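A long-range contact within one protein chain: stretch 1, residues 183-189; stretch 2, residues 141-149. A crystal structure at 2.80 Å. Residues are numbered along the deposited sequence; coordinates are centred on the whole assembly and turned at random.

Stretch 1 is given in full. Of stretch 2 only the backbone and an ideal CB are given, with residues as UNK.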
# COMPACT_ATOMS: atom_id res chain seq x y z
N THR C 183 26.77 6.71 -9.27
CA THR C 183 26.43 7.12 -10.64
C THR C 183 26.25 8.64 -10.71
O THR C 183 26.53 9.25 -11.74
CB THR C 183 25.14 6.43 -11.13
OG1 THR C 183 25.02 5.14 -10.52
CG2 THR C 183 25.15 6.27 -12.65
N ALA C 184 25.77 9.22 -9.61
CA ALA C 184 25.55 10.66 -9.52
C ALA C 184 26.87 11.40 -9.52
O ALA C 184 27.12 12.22 -10.40
CB ALA C 184 24.73 11.01 -8.29
N GLU C 185 27.72 11.12 -8.53
CA GLU C 185 29.04 11.73 -8.44
C GLU C 185 29.81 11.69 -9.75
O GLU C 185 30.11 12.73 -10.34
CB GLU C 185 29.87 11.06 -7.35
CG GLU C 185 29.18 10.99 -6.00
CD GLU C 185 30.01 10.26 -4.97
OE1 GLU C 185 31.25 10.42 -4.99
OE2 GLU C 185 29.42 9.53 -4.14
N THR C 186 30.08 10.48 -10.22
CA THR C 186 30.98 10.23 -11.35
C THR C 186 30.41 10.68 -12.69
O THR C 186 31.01 10.42 -13.73
CB THR C 186 31.33 8.74 -11.46
OG1 THR C 186 30.12 7.96 -11.47
CG2 THR C 186 32.21 8.30 -10.29
N PHE C 187 29.28 11.37 -12.66
CA PHE C 187 28.55 11.64 -13.90
C PHE C 187 29.34 12.40 -14.96
O PHE C 187 29.35 11.99 -16.13
CB PHE C 187 27.21 12.32 -13.64
CG PHE C 187 26.37 12.47 -14.88
CD1 PHE C 187 26.05 11.36 -15.66
CD2 PHE C 187 25.91 13.72 -15.28
CE1 PHE C 187 25.27 11.49 -16.80
CE2 PHE C 187 25.14 13.86 -16.43
CZ PHE C 187 24.82 12.75 -17.19
N PRO C 188 30.00 13.52 -14.58
CA PRO C 188 30.78 14.23 -15.60
C PRO C 188 32.08 13.53 -16.05
O PRO C 188 32.66 13.92 -17.06
CB PRO C 188 31.06 15.60 -14.97
CG PRO C 188 30.77 15.45 -13.52
CD PRO C 188 29.83 14.31 -13.34
N THR C 189 32.52 12.50 -15.32
CA THR C 189 33.59 11.58 -15.75
C THR C 189 33.37 11.02 -17.16
O THR C 189 34.30 10.92 -17.95
CB THR C 189 33.72 10.40 -14.76
OG1 THR C 189 34.34 10.85 -13.55
CG2 THR C 189 34.52 9.22 -15.36
N UNK C 141 17.59 13.50 -25.46
CA UNK C 141 18.82 14.27 -25.41
C UNK C 141 18.97 14.85 -24.02
O UNK C 141 18.00 15.36 -23.45
CB UNK C 141 18.83 15.37 -26.47
N UNK C 142 20.17 14.73 -23.46
CA UNK C 142 20.55 15.45 -22.25
C UNK C 142 20.78 16.92 -22.61
O UNK C 142 21.59 17.24 -23.48
CB UNK C 142 21.80 14.84 -21.61
N UNK C 143 20.05 17.80 -21.94
CA UNK C 143 20.19 19.23 -22.17
C UNK C 143 21.28 19.81 -21.26
O UNK C 143 22.24 20.45 -21.74
CB UNK C 143 18.86 19.94 -21.93
N UNK C 144 21.13 19.58 -19.96
CA UNK C 144 22.06 20.03 -18.94
C UNK C 144 21.87 19.14 -17.72
O UNK C 144 20.97 18.29 -17.69
CB UNK C 144 21.85 21.51 -18.60
N UNK C 145 22.72 19.33 -16.72
CA UNK C 145 22.56 18.59 -15.49
C UNK C 145 22.88 19.44 -14.28
O UNK C 145 23.74 20.31 -14.33
CB UNK C 145 23.45 17.34 -15.50
N UNK C 146 22.16 19.17 -13.19
CA UNK C 146 22.34 19.92 -11.97
C UNK C 146 23.67 19.65 -11.29
O UNK C 146 24.44 18.78 -11.71
CB UNK C 146 21.20 19.61 -11.00
N UNK C 147 23.94 20.44 -10.26
CA UNK C 147 25.05 20.19 -9.37
C UNK C 147 24.68 19.00 -8.50
O UNK C 147 23.50 18.66 -8.35
CB UNK C 147 25.38 21.42 -8.53
N UNK C 148 25.70 18.36 -7.94
CA UNK C 148 25.54 17.30 -6.98
C UNK C 148 25.13 17.85 -5.62
O UNK C 148 25.82 18.70 -5.05
CB UNK C 148 26.83 16.49 -6.86
N UNK C 149 24.01 17.34 -5.09
CA UNK C 149 23.55 17.71 -3.75
C UNK C 149 23.60 16.52 -2.81
O UNK C 149 23.24 15.40 -3.18
CB UNK C 149 22.13 18.27 -3.81

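Stretch 1 presents the last turn of a helix, 183-185, then a 3-10 segment, 187-189, and what it offers across the gap is mostly carbon: the ring of F187, the ring of P188 and the helix end around A184 and E185. A rule follows: positions that face it are well served by apolar or aromatic groups.

Position 141 lies in a strand, and its ideal CB has nothing of stretch 1 within 5.5 Å. The residue is I141, which takes no part in the contact.

At position 142 CA-to-CB points toward stretch 1, yet nothing lies within 5.5 Å of the ideal CB. A small residue would fall short of the far end of the F187 ring, whereas leucine, methionine or an aromatic could extend to it. The deposited L142, with chi1 t and chi2 p, brings CD2 to 4.1 Å from F187 CZ, meeting that ring at its edge, near its plane.

Position 143 is out of reach, and at 144 CA-to-CB points away, so polar residues are as acceptable as any others. They are D143 and S144, and they pair with each other: S144 OG donates a hydrogen bond to D143 OD2 at 3.3 Å.

Position 145 has the ideal CB closest to stretch 1, 4.0 Å from F187 CE2. Its phi/psi of -142/147 is extended, and CA-to-CB points toward stretch 1. A flat group could lie across the edge of that ring, and one long enough could continue toward P188; leucine or methionine might also cover the phenylalanine, while a charge would find no partner among these carbons. The residue is Y145. With chi1 p, its ring offers a face to the edge of F187, the centroids 5.1 Å apart and the planes at 88°, and Y145 CG sits 3.7 Å from F187 CE2. The phenol carries the contact onward, with Y145 OH 3.8 Å from P188 CB. That hydroxyl makes its hydrogen bond elsewhere in the structure.

Position 146 has room for a CB on this side, and its phi/psi of -69/172 does not demand glycine; it is nevertheless G146. Position 147 is also out of reach and open to many residues, including charged ones. E147 makes no contact with stretch 1.

Position 148 turns CA-to-CB toward the helix end, but its ideal CB is still 5.5 Å from E185 CA. A branched or flexible aliphatic chain can span that gap, and a lysine or arginine could run past it toward the E185 carboxylate; alanine would leave it open. L148 fills it, with chi1 t and chi2 between wells at 147°. Its CD1 lies 3.3 Å from E185 CA, a close approach, and 3.6 Å from E185 CG, so it packs on the aliphatic base of the glutamate.

Position 149 is in strand and out of reach of stretch 1, and almost any residue would serve. It is S149. No hydrogen bond crosses the contact, which rests on apolar packing and one edge-to-face aromatic pair.

Stretch 2 (141-149) ILDSYGELS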
# COMPACT_ATOMS: atom_id res chain seq x y z
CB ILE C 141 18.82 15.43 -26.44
CG1 ILE C 141 18.60 14.92 -27.88
CG2 ILE C 141 20.10 16.26 -26.34
CD1 ILE C 141 19.80 14.29 -28.57
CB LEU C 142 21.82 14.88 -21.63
CG LEU C 142 22.47 15.70 -20.50
CD1 LEU C 142 21.69 15.54 -19.20
CD2 LEU C 142 23.93 15.32 -20.30
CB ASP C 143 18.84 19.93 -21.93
CG ASP C 143 18.95 21.43 -22.02
OD1 ASP C 143 19.11 21.95 -23.14
OD2 ASP C 143 18.88 22.09 -20.96
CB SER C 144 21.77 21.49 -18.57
OG SER C 144 20.43 21.64 -18.10
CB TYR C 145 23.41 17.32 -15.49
CG TYR C 145 24.86 17.53 -15.85
CD1 TYR C 145 25.26 17.55 -17.19
CD2 TYR C 145 25.83 17.67 -14.86
CE1 TYR C 145 26.59 17.72 -17.53
CE2 TYR C 145 27.16 17.83 -15.19
CZ TYR C 145 27.54 17.86 -16.53
OH TYR C 145 28.86 18.03 -16.87
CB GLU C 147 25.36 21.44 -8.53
CG GLU C 147 24.89 21.40 -7.08
CD GLU C 147 23.42 21.75 -6.89
OE1 GLU C 147 22.65 21.72 -7.88
OE2 GLU C 147 23.03 22.05 -5.73
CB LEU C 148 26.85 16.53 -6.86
CG LEU C 148 26.88 15.25 -6.03
CD1 LEU C 148 27.89 14.30 -6.65
CD2 LEU C 148 27.20 15.49 -4.56
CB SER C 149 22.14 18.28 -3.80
OG SER C 149 21.21 17.27 -4.17
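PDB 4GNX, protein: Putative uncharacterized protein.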